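Local coordinates for protein guanylate kinase (Coxiella burnetii, PDB 3TR0) that catalyses the ATP-dependent phosphorylation of GMP to GDP, a step probably needed for recycling GMP and, indirectly, cGMP, at residues Ser13-Thr21 against Glu130-Lys138; Asp105-Arg113 against Glu157-Asp165. All coordinates share one frame; numbering follows the deposited sequence.

Overall arrangement
From the N terminus, strand 9-13 of the parallel sheet runs into the loop 13-21, which contact 1 joins to helix 129-137, closing a chain loop of 108 residues. Within that loop lies helix 106-115, the first partner of contact 2. Contact 2 joins this helix to the segment after helix 147-158 that leads into strand 166-169, closing a loop of 43 residues that contains helix 129-137. The two closures therefore cross rather than nest. Their centres are about 18 Å apart, yet they touch: Ser13 packs on Phe164, and Pro15 and Leu132 both pack on Met158. Both contacts reach the bound GMP.

Contact 1: residues Ser13-Thr21 against Glu130-Lys138; sequences SAPSGAGKT and EALRERLIK. With 5GP (guanosine-5'-monophosphate), chain D; SO4 (sulfate ion), chain B.
The P-loop (Walker A motif) between strand 9-13 and helix 20-30, predicted to bind ATP, rests here against helix 129-137, with Gly17 and Leu132 as the nearest backbone pair, 4.6 Å between CA atoms. Arg135 provides the polar link: its NH1 donates to Gly17 O at 2.8 Å, with an N-H...O angle of 165°. The oxygen lies in the guanidinium plane, whereas the donor is tilted 31° from the carbonyl plane. A bend at chi3 (-80°) turns the guanidinium back over the loop, where one face receives Gly19 CA and CD lies beside Gly17 O.

Leucine methyls supply the apolar part. Leu132 CD2 reaches Gly17 C at 3.4 Å and also meets Pro15 CG and Ala18 CB, while Leu136 CD2 approaches Gly17 N at 3.8 Å. Leu132 CD2 (3.5 Å) and Leu136 CD1 lie against Ser16 O, a buried oxygen for which the model has no hydrogen-bond partner. Gly17 has a positive phi within the type II turn from Pro15 to Ala18, a conformation suited to glycine, and its CA sits close against the helix.

The loop also holds a sulfate, probably from the crystallisation liquor, through successive amides, with Arg135 CD at its margin. Gly17 N reaches O2 of the sulfate at 2.9 Å and Gly19 N reaches its O4 at 2.7 Å; Lys20 N and Thr21 N bind two further oxygens, and Arg139 adds a side-chain bond. The arrangement is consistent with a site for an ATP phosphate. Lys20 NZ makes a weak bond to O3' of GMP.

Around this contact, Pro15 and Leu132 share Pro126, helix 147-158 adjoins Pro15, Ser16 and Leu136, and strand 120-125 flanks the loop's start.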
loop_
_atom_site.group_PDB
_atom_site.type_symbol
_atom_site.label_atom_id
_atom_site.label_comp_id
_atom_site.label_asym_id
_atom_site.label_seq_id
_atom_site.Cartn_x
_atom_site.Cartn_y
_atom_site.Cartn_z
ATOM N N SER A 13 -6.651 14.454 3.237
ATOM C CA SER A 13 -7.126 15.442 4.208
ATOM C C SER A 13 -5.988 15.935 5.086
ATOM O O SER A 13 -5.024 15.212 5.331
ATOM C CB SER A 13 -8.245 14.864 5.078
ATOM O OG SER A 13 -9.314 14.371 4.288
ATOM N N ALA A 14 -6.104 17.175 5.555
ATOM C CA ALA A 14 -5.079 17.771 6.398
ATOM C C ALA A 14 -5.574 19.095 6.963
ATOM O O ALA A 14 -6.453 19.732 6.384
ATOM C CB ALA A 14 -3.796 17.982 5.608
ATOM N N PRO A 15 -5.020 19.508 8.108
ATOM C CA PRO A 15 -5.384 20.825 8.634
ATOM C C PRO A 15 -4.856 21.902 7.694
ATOM O O PRO A 15 -3.878 21.660 6.988
ATOM C CB PRO A 15 -4.659 20.875 9.984
ATOM C CG PRO A 15 -3.525 19.900 9.851
ATOM C CD PRO A 15 -4.067 18.798 8.981
ATOM N N SER A 16 -5.504 23.061 7.666
ATOM C CA SER A 16 -5.015 24.168 6.857
ATOM C C SER A 16 -3.594 24.516 7.285
ATOM O O SER A 16 -3.285 24.537 8.476
ATOM C CB SER A 16 -5.935 25.389 6.990
ATOM O OG SER A 16 -7.228 25.107 6.482
ATOM N N GLY A 17 -2.728 24.766 6.310
ATOM C CA GLY A 17 -1.347 25.118 6.590
ATOM C C GLY A 17 -0.402 23.931 6.638
ATOM O O GLY A 17 0.769 24.080 6.986
ATOM N N ALA A 18 -0.900 22.748 6.291
ATOM C CA ALA A 18 -0.074 21.543 6.341
ATOM C C ALA A 18 0.713 21.317 5.054
ATOM O O ALA A 18 1.572 20.439 4.997
ATOM C CB ALA A 18 -0.923 20.321 6.667
ATOM N N GLY A 19 0.413 22.103 4.023
ATOM C CA GLY A 19 1.117 22.003 2.755
ATOM C C GLY A 19 0.529 20.949 1.833
ATOM O O GLY A 19 1.185 20.472 0.904
ATOM N N LYS A 20 -0.722 20.593 2.091
ATOM C CA LYS A 20 -1.399 19.546 1.341
ATOM C C LYS A 20 -1.562 19.886 -0.141
ATOM O O LYS A 20 -1.262 19.069 -1.002
ATOM C CB LYS A 20 -2.764 19.263 1.960
ATOM C CG LYS A 20 -3.625 18.321 1.149
ATOM C CD LYS A 20 -5.085 18.577 1.446
ATOM C CE LYS A 20 -5.451 20.007 1.094
ATOM N NZ LYS A 20 -6.781 20.395 1.630
ATOM N N THR A 21 -2.034 21.090 -0.444
ATOM C CA THR A 21 -2.252 21.450 -1.843
ATOM C C THR A 21 -0.987 21.286 -2.681
ATOM O O THR A 21 -1.031 20.740 -3.782
ATOM C CB THR A 21 -2.806 22.876 -1.993
ATOM O OG1 THR A 21 -4.109 22.936 -1.401
ATOM C CG2 THR A 21 -2.913 23.250 -3.461
ATOM N N GLU A 130 3.378 24.659 15.293
ATOM C CA GLU A 130 4.023 25.901 14.886
ATOM C C GLU A 130 4.239 25.959 13.371
ATOM O O GLU A 130 4.212 27.035 12.774
ATOM C CB GLU A 130 5.335 26.100 15.650
ATOM C CG GLU A 130 5.125 26.289 17.151
ATOM C CD GLU A 130 6.422 26.468 17.919
ATOM O OE1 GLU A 130 7.502 26.222 17.343
ATOM O OE2 GLU A 130 6.359 26.857 19.105
ATOM N N ALA A 131 4.432 24.798 12.755
ATOM C CA ALA A 131 4.579 24.720 11.302
ATOM C C ALA A 131 3.330 25.229 10.591
ATOM O O ALA A 131 3.420 25.911 9.567
ATOM C CB ALA A 131 4.895 23.294 10.874
ATOM N N LEU A 132 2.163 24.901 11.135
ATOM C CA LEU A 132 0.904 25.383 10.575
ATOM C C LEU A 132 0.809 26.901 10.662
ATOM O O LEU A 132 0.478 27.568 9.683
ATOM C CB LEU A 132 -0.286 24.761 11.308
ATOM C CG LEU A 132 -0.422 23.241 11.280
ATOM C CD1 LEU A 132 -1.588 22.822 12.153
ATOM C CD2 LEU A 132 -0.609 22.748 9.848
ATOM N N ARG A 133 1.089 27.444 11.842
ATOM C CA ARG A 133 1.003 28.884 12.050
ATOM C C ARG A 133 1.969 29.616 11.124
ATOM O O ARG A 133 1.612 30.615 10.503
ATOM C CB ARG A 133 1.290 29.240 13.510
ATOM C CG ARG A 133 1.093 30.712 13.834
ATOM C CD ARG A 133 1.457 31.024 15.278
ATOM N NE ARG A 133 0.581 30.357 16.239
ATOM C CZ ARG A 133 -0.576 30.855 16.666
ATOM N NH1 ARG A 133 -1.005 32.025 16.213
ATOM N NH2 ARG A 133 -1.305 30.181 17.544
ATOM N N GLU A 134 3.192 29.104 11.035
ATOM C CA GLU A 134 4.199 29.659 10.139
ATOM C C GLU A 134 3.712 29.711 8.696
ATOM O O GLU A 134 3.730 30.770 8.069
ATOM C CB GLU A 134 5.500 28.854 10.219
ATOM C CG GLU A 134 6.617 29.415 9.350
ATOM C CD GLU A 134 7.916 28.648 9.501
ATOM O OE1 GLU A 134 7.901 27.576 10.141
ATOM O OE2 GLU A 134 8.947 29.116 8.975
ATOM N N ARG A 135 3.270 28.570 8.170
ATOM C CA ARG A 135 2.816 28.507 6.783
ATOM C C ARG A 135 1.604 29.406 6.541
ATOM O O ARG A 135 1.509 30.066 5.503
ATOM C CB ARG A 135 2.514 27.061 6.364
ATOM C CG ARG A 135 2.212 26.904 4.878
ATOM C CD ARG A 135 2.158 25.438 4.441
ATOM N NE ARG A 135 3.485 24.855 4.235
ATOM C CZ ARG A 135 4.026 23.913 5.005
ATOM N NH1 ARG A 135 3.359 23.429 6.045
ATOM N NH2 ARG A 135 5.238 23.449 4.730
ATOM N N LEU A 136 0.680 29.433 7.497
ATOM C CA LEU A 136 -0.531 30.238 7.347
ATOM C C LEU A 136 -0.238 31.736 7.399
ATOM O O LEU A 136 -0.752 32.500 6.584
ATOM C CB LEU A 136 -1.570 29.868 8.409
ATOM C CG LEU A 136 -2.315 28.545 8.214
ATOM C CD1 LEU A 136 -3.252 28.285 9.385
ATOM C CD2 LEU A 136 -3.082 28.551 6.896
ATOM N N ILE A 137 0.581 32.153 8.360
ATOM C CA ILE A 137 0.934 33.564 8.493
ATOM C C ILE A 137 1.596 34.075 7.217
ATOM O O ILE A 137 1.356 35.205 6.796
ATOM C CB ILE A 137 1.882 33.814 9.684
ATOM C CG1 ILE A 137 1.187 33.482 11.007
ATOM C CG2 ILE A 137 2.356 35.261 9.695
ATOM C CD1 ILE A 137 0.061 34.430 11.365
ATOM N N LYS A 138 2.423 33.237 6.601
ATOM C CA LYS A 138 3.160 33.644 5.406
ATOM C C LYS A 138 2.279 33.798 4.172
ATOM O O LYS A 138 2.725 34.305 3.146
ATOM C CB LYS A 138 4.319 32.688 5.118
ATOM C CG LYS A 138 5.482 32.836 6.081
ATOM C CD LYS A 138 6.784 32.330 5.476
ATOM C CE LYS A 138 6.733 30.844 5.186
ATOM N NZ LYS A 138 7.991 30.369 4.545
HETATM P P 5GP D . -9.436 26.581 1.595
HETATM O O1P 5GP D . -8.892 26.571 0.188
HETATM O O2P 5GP D . -10.583 27.505 1.908
HETATM O O3P 5GP D . -8.291 26.832 2.549
HETATM O "O5'" 5GP D . -9.817 25.097 2.021
HETATM C "C5'" 5GP D . -10.578 24.845 3.190
HETATM C "C4'" 5GP D . -10.704 23.368 3.450
HETATM O "O4'" 5GP D . -11.928 22.879 2.868
HETATM C "C3'" 5GP D . -9.633 22.496 2.817
HETATM O "O3'" 5GP D . -8.431 22.465 3.566
HETATM C "C2'" 5GP D . -10.313 21.135 2.706
HETATM O "O2'" 5GP D . -10.185 20.417 3.924
HETATM C "C1'" 5GP D . -11.787 21.521 2.533
HETATM N N9 5GP D . -12.265 21.322 1.154
HETATM C C8 5GP D . -11.840 21.883 0.014
HETATM N N7 5GP D . -12.598 21.410 -1.007
HETATM C C5 5GP D . -13.501 20.547 -0.482
HETATM C C6 5GP D . -14.522 19.759 -1.001
HETATM O O6 5GP D . -14.770 19.748 -2.232
HETATM N N1 5GP D . -15.248 19.003 -0.168
HETATM C C2 5GP D . -15.010 18.985 1.151
HETATM N N2 5GP D . -15.750 18.214 1.982
HETATM N N3 5GP D . -14.027 19.734 1.681
HETATM C C4 5GP D . -13.277 20.516 0.878
HETATM S S SO4 B . -2.582 23.488 2.927
HETATM O O1 SO4 B . -2.916 23.258 1.526
HETATM O O2 SO4 B . -3.491 24.473 3.495
HETATM O O3 SO4 B . -2.699 22.236 3.683
HETATM O O4 SO4 B . -1.223 24.007 3.024
#

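Contact 2: residues Asp105-Arg113 against Glu157-Asp165; sequences DWQGARQIR and EMAHYKEFD. With 5GP (guanosine-5'-monophosphate), chain D.
Aromatic stacking leads this contact: the five-membered ring of Trp106 lies face-to-face on the His160 ring, with centroids 3.6 Å apart and planes at 10°. Trp106 CG sits between its backbone N and carbonyl carbon (chi1 67°), which turns the indole onto the imidazole; Gln107 CG packs on the opposite indole face. In a second, cation-pi contact, Arg113 meets the Phe164 face with its guanidinium edge, NH2 foremost above the ring centre and CZ 4.7 Å from the centroid.

A salt bridge and a hydrogen bond converge on Glu163. Arg110 offers the NE side of its guanidinium, forming two bonds of a salt bridge, NE to OE1 at 3.0 Å and NH2 to OE2 at 2.8 Å. Both oxygens lie near the guanidinium plane, but the nitrogens approach from above the carboxylate plane. His160 ND1 donates to the same OE2 at 2.8 Å, arriving from the opposite face to Arg110 NH2. This bond, straight and in the ring plane of His160, helps to set the turn of the imidazole, and the two donors would probably favour ionised Glu163.

Weaker and water-mediated links fill in the rest. Glu157 OE2 accepts a weak bond from Trp106 N (3.2 Å), and one water joins Trp106 O, Arg113 NH1 and Glu163 OE1. Another bridges Arg113 NE and Asp165 OD2, while Arg113 NH2 has its main polar partner in Ser121 OG, outside the two segments.

N-cap Asp105 takes Gly108 N on OD1; the same oxygen accepts N2 of the bound GMP at 3.0 Å, linking the cap to guanine recognition.

Asp105 and Gln107 touch strand 72-78, and Ala109 and Ile112 of helix 106-115 meet strand 9-13. Phe164 packs edge-to-face with Phe123 of strand 120-125, while Tyr161 and Lys162 bond Glu195 of the second subunit.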
loop_
_atom_site.group_PDB
_atom_site.type_symbol
_atom_site.label_atom_id
_atom_site.label_comp_id
_atom_site.label_asym_id
_atom_site.label_seq_id
_atom_site.Cartn_x
_atom_site.Cartn_y
_atom_site.Cartn_z
ATOM N N ASP A 105 -12.193 17.686 3.332
ATOM C CA ASP A 105 -12.041 17.649 4.784
ATOM C C ASP A 105 -12.567 16.341 5.351
ATOM O O ASP A 105 -12.987 15.457 4.602
ATOM C CB ASP A 105 -12.727 18.846 5.459
ATOM C CG ASP A 105 -14.217 18.643 5.655
ATOM O OD1 ASP A 105 -14.851 18.010 4.795
ATOM O OD2 ASP A 105 -14.759 19.121 6.676
ATOM N N TRP A 106 -12.541 16.216 6.674
ATOM C CA TRP A 106 -12.923 14.958 7.318
ATOM C C TRP A 106 -14.400 14.625 7.122
ATOM O O TRP A 106 -14.770 13.450 7.053
ATOM C CB TRP A 106 -12.553 14.953 8.808
ATOM C CG TRP A 106 -13.328 15.933 9.650
ATOM C CD1 TRP A 106 -12.932 17.183 10.029
ATOM C CD2 TRP A 106 -14.627 15.735 10.222
ATOM N NE1 TRP A 106 -13.907 17.779 10.797
ATOM C CE2 TRP A 106 -14.958 16.910 10.928
ATOM C CE3 TRP A 106 -15.547 14.681 10.201
ATOM C CZ2 TRP A 106 -16.163 17.057 11.610
ATOM C CZ3 TRP A 106 -16.745 14.831 10.877
ATOM C CH2 TRP A 106 -17.041 16.010 11.572
ATOM N N GLN A 107 -15.239 15.656 7.031
ATOM C CA GLN A 107 -16.666 15.462 6.796
ATOM C C GLN A 107 -16.899 14.867 5.418
ATOM O O GLN A 107 -17.680 13.934 5.258
ATOM C CB GLN A 107 -17.421 16.786 6.902
ATOM C CG GLN A 107 -17.249 17.501 8.227
ATOM C CD GLN A 107 -17.924 18.855 8.236
ATOM O OE1 GLN A 107 -19.046 18.996 8.715
ATOM N NE2 GLN A 107 -17.242 19.861 7.702
ATOM N N GLY A 108 -16.228 15.427 4.418
ATOM C CA GLY A 108 -16.331 14.909 3.068
ATOM C C GLY A 108 -15.807 13.487 2.979
ATOM O O GLY A 108 -16.373 12.647 2.275
ATOM N N ALA A 109 -14.723 13.215 3.699
ATOM C CA ALA A 109 -14.133 11.879 3.718
ATOM C C ALA A 109 -15.147 10.835 4.176
ATOM O O ALA A 109 -15.291 9.784 3.551
ATOM C CB ALA A 109 -12.905 11.854 4.615
ATOM N N ARG A 110 -15.851 11.127 5.269
ATOM C CA ARG A 110 -16.879 10.217 5.772
ATOM C C ARG A 110 -17.923 9.906 4.700
ATOM O O ARG A 110 -18.364 8.765 4.569
ATOM C CB ARG A 110 -17.557 10.786 7.026
ATOM C CG ARG A 110 -16.661 10.870 8.256
ATOM C CD ARG A 110 -17.469 11.261 9.493
ATOM N NE ARG A 110 -16.682 11.242 10.721
ATOM C CZ ARG A 110 -17.197 11.385 11.938
ATOM N NH1 ARG A 110 -18.504 11.558 12.088
ATOM N NH2 ARG A 110 -16.411 11.356 13.007
ATOM N N GLN A 111 -18.314 10.920 3.933
ATOM C CA GLN A 111 -19.316 10.741 2.883
ATOM C C GLN A 111 -18.804 9.832 1.775
ATOM O O GLN A 111 -19.505 8.922 1.329
ATOM C CB GLN A 111 -19.725 12.090 2.292
ATOM C CG GLN A 111 -20.483 12.984 3.254
ATOM C CD GLN A 111 -20.704 14.368 2.691
ATOM O OE1 GLN A 111 -21.269 14.527 1.609
ATOM N NE2 GLN A 111 -20.245 15.379 3.416
ATOM N N ILE A 112 -17.578 10.085 1.331
ATOM C CA ILE A 112 -16.981 9.300 0.258
ATOM C C ILE A 112 -16.796 7.835 0.661
ATOM O O ILE A 112 -17.070 6.930 -0.128
ATOM C CB ILE A 112 -15.636 9.898 -0.190
ATOM C CG1 ILE A 112 -15.841 11.311 -0.739
ATOM C CG2 ILE A 112 -14.991 9.016 -1.247
ATOM C CD1 ILE A 112 -16.720 11.361 -1.974
ATOM N N ARG A 113 -16.339 7.600 1.888
ATOM C CA ARG A 113 -16.154 6.230 2.374
ATOM C C ARG A 113 -17.452 5.431 2.317
ATOM O O ARG A 113 -17.447 4.248 1.977
ATOM C CB ARG A 113 -15.588 6.206 3.795
ATOM C CG ARG A 113 -14.137 6.629 3.892
ATOM C CD ARG A 113 -13.560 6.371 5.278
ATOM N NE ARG A 113 -12.359 7.171 5.492
ATOM C CZ ARG A 113 -12.336 8.307 6.178
ATOM N NH1 ARG A 113 -13.448 8.762 6.743
ATOM N NH2 ARG A 113 -11.202 8.982 6.310
ATOM N N GLU A 157 -9.674 19.217 13.178
ATOM C CA GLU A 157 -9.482 18.422 11.975
ATOM C C GLU A 157 -8.540 17.266 12.295
ATOM O O GLU A 157 -8.778 16.129 11.898
ATOM C CB GLU A 157 -8.900 19.274 10.843
ATOM C CG GLU A 157 -8.724 18.531 9.516
ATOM C CD GLU A 157 -9.992 18.513 8.677
ATOM O OE1 GLU A 157 -10.979 19.163 9.080
ATOM O OE2 GLU A 157 -10.003 17.854 7.612
HETATM N N MSE A 158 -7.470 17.561 13.028
HETATM C CA MSE A 158 -6.454 16.547 13.310
HETATM C C MSE A 158 -6.940 15.454 14.262
HETATM O O MSE A 158 -6.459 14.327 14.209
HETATM C CB MSE A 158 -5.163 17.190 13.819
HETATM C CG MSE A 158 -4.199 17.549 12.701
HETATM SE SE MSE A 158 -2.602 18.443 13.338
HETATM C CE MSE A 158 -3.439 20.012 14.135
ATOM N N ALA A 159 -7.898 15.784 15.121
ATOM C CA ALA A 159 -8.472 14.793 16.023
ATOM C C ALA A 159 -9.181 13.684 15.249
ATOM O O ALA A 159 -9.460 12.616 15.796
ATOM C CB ALA A 159 -9.429 15.453 16.998
ATOM N N HIS A 160 -9.468 13.937 13.976
ATOM C CA HIS A 160 -10.149 12.953 13.132
ATOM C C HIS A 160 -9.195 12.027 12.380
ATOM O O HIS A 160 -9.632 11.253 11.525
ATOM C CB HIS A 160 -11.075 13.646 12.126
ATOM C CG HIS A 160 -12.279 14.281 12.751
ATOM N ND1 HIS A 160 -13.436 13.581 13.010
ATOM C CD2 HIS A 160 -12.503 15.548 13.171
ATOM C CE1 HIS A 160 -14.325 14.389 13.563
ATOM N NE2 HIS A 160 -13.782 15.589 13.673
ATOM N N TYR A 161 -7.904 12.094 12.692
ATOM C CA TYR A 161 -6.908 11.328 11.942
ATOM C C TYR A 161 -7.142 9.822 12.035
ATOM O O TYR A 161 -6.703 9.068 11.171
ATOM C CB TYR A 161 -5.491 11.654 12.416
ATOM C CG TYR A 161 -5.101 10.936 13.694
ATOM C CD1 TYR A 161 -5.321 11.520 14.932
ATOM C CD2 TYR A 161 -4.529 9.667 13.659
ATOM C CE1 TYR A 161 -4.974 10.869 16.103
ATOM C CE2 TYR A 161 -4.180 9.006 14.830
ATOM C CZ TYR A 161 -4.408 9.616 16.048
ATOM O OH TYR A 161 -4.068 8.982 17.223
ATOM N N LYS A 162 -7.835 9.393 13.086
ATOM C CA LYS A 162 -8.095 7.972 13.312
ATOM C C LYS A 162 -9.037 7.352 12.284
ATOM O O LYS A 162 -9.179 6.133 12.222
ATOM C CB LYS A 162 -8.666 7.751 14.711
ATOM C CG LYS A 162 -7.703 8.070 15.836
ATOM C CD LYS A 162 -8.397 7.959 17.180
ATOM C CE LYS A 162 -7.444 8.265 18.318
ATOM N NZ LYS A 162 -6.366 7.245 18.426
ATOM N N GLU A 163 -9.688 8.192 11.490
ATOM C CA GLU A 163 -10.640 7.717 10.496
ATOM C C GLU A 163 -9.960 7.404 9.165
ATOM O O GLU A 163 -10.603 6.948 8.218
ATOM C CB GLU A 163 -11.755 8.752 10.311
ATOM C CG GLU A 163 -12.519 9.019 11.602
ATOM C CD GLU A 163 -13.417 10.230 11.533
ATOM O OE1 GLU A 163 -13.802 10.637 10.417
ATOM O OE2 GLU A 163 -13.740 10.781 12.606
ATOM N N PHE A 164 -8.654 7.635 9.104
ATOM C CA PHE A 164 -7.924 7.548 7.841
ATOM C C PHE A 164 -7.072 6.291 7.748
ATOM O O PHE A 164 -6.657 5.745 8.764
ATOM C CB PHE A 164 -7.085 8.811 7.633
ATOM C CG PHE A 164 -7.917 10.024 7.350
ATOM C CD1 PHE A 164 -8.621 10.641 8.368
ATOM C CD2 PHE A 164 -8.031 10.521 6.064
ATOM C CE1 PHE A 164 -9.419 11.739 8.111
ATOM C CE2 PHE A 164 -8.830 11.622 5.802
ATOM C CZ PHE A 164 -9.520 12.232 6.830
ATOM N N ASP A 165 -6.822 5.837 6.523
ATOM C CA ASP A 165 -6.066 4.602 6.299
ATOM C C ASP A 165 -4.559 4.773 6.482
ATOM O O ASP A 165 -3.871 3.858 6.930
ATOM C CB ASP A 165 -6.344 4.065 4.893
ATOM C CG ASP A 165 -7.810 3.769 4.663
ATOM O OD1 ASP A 165 -8.401 3.014 5.459
ATOM O OD2 ASP A 165 -8.373 4.299 3.690
HETATM P P 5GP D . -9.436 26.581 1.595
HETATM O O1P 5GP D . -8.892 26.571 0.188
HETATM O O2P 5GP D . -10.583 27.505 1.908
HETATM O O3P 5GP D . -8.291 26.832 2.549
HETATM O "O5'" 5GP D . -9.817 25.097 2.021
HETATM C "C5'" 5GP D . -10.578 24.845 3.190
HETATM C "C4'" 5GP D . -10.704 23.368 3.450
HETATM O "O4'" 5GP D . -11.928 22.879 2.868
HETATM C "C3'" 5GP D . -9.633 22.496 2.817
HETATM O "O3'" 5GP D . -8.431 22.465 3.566
HETATM C "C2'" 5GP D . -10.313 21.135 2.706
HETATM O "O2'" 5GP D . -10.185 20.417 3.924
HETATM C "C1'" 5GP D . -11.787 21.521 2.533
HETATM N N9 5GP D . -12.265 21.322 1.154
HETATM C C8 5GP D . -11.840 21.883 0.014
HETATM N N7 5GP D . -12.598 21.410 -1.007
HETATM C C5 5GP D . -13.501 20.547 -0.482
HETATM C C6 5GP D . -14.522 19.759 -1.001
HETATM O O6 5GP D . -14.770 19.748 -2.232
HETATM N N1 5GP D . -15.248 19.003 -0.168
HETATM C C2 5GP D . -15.010 18.985 1.151
HETATM N N2 5GP D . -15.750 18.214 1.982
HETATM N N3 5GP D . -14.027 19.734 1.681
HETATM C C4 5GP D . -13.277 20.516 0.878
HETATM O O HOH W 1 -13.530 20.685 8.329
HETATM O O HOH W 2 -13.134 11.363 7.867
HETATM O O HOH W 3 -12.272 20.765 11.326
HETATM O O HOH W 4 -10.812 5.369 4.042
#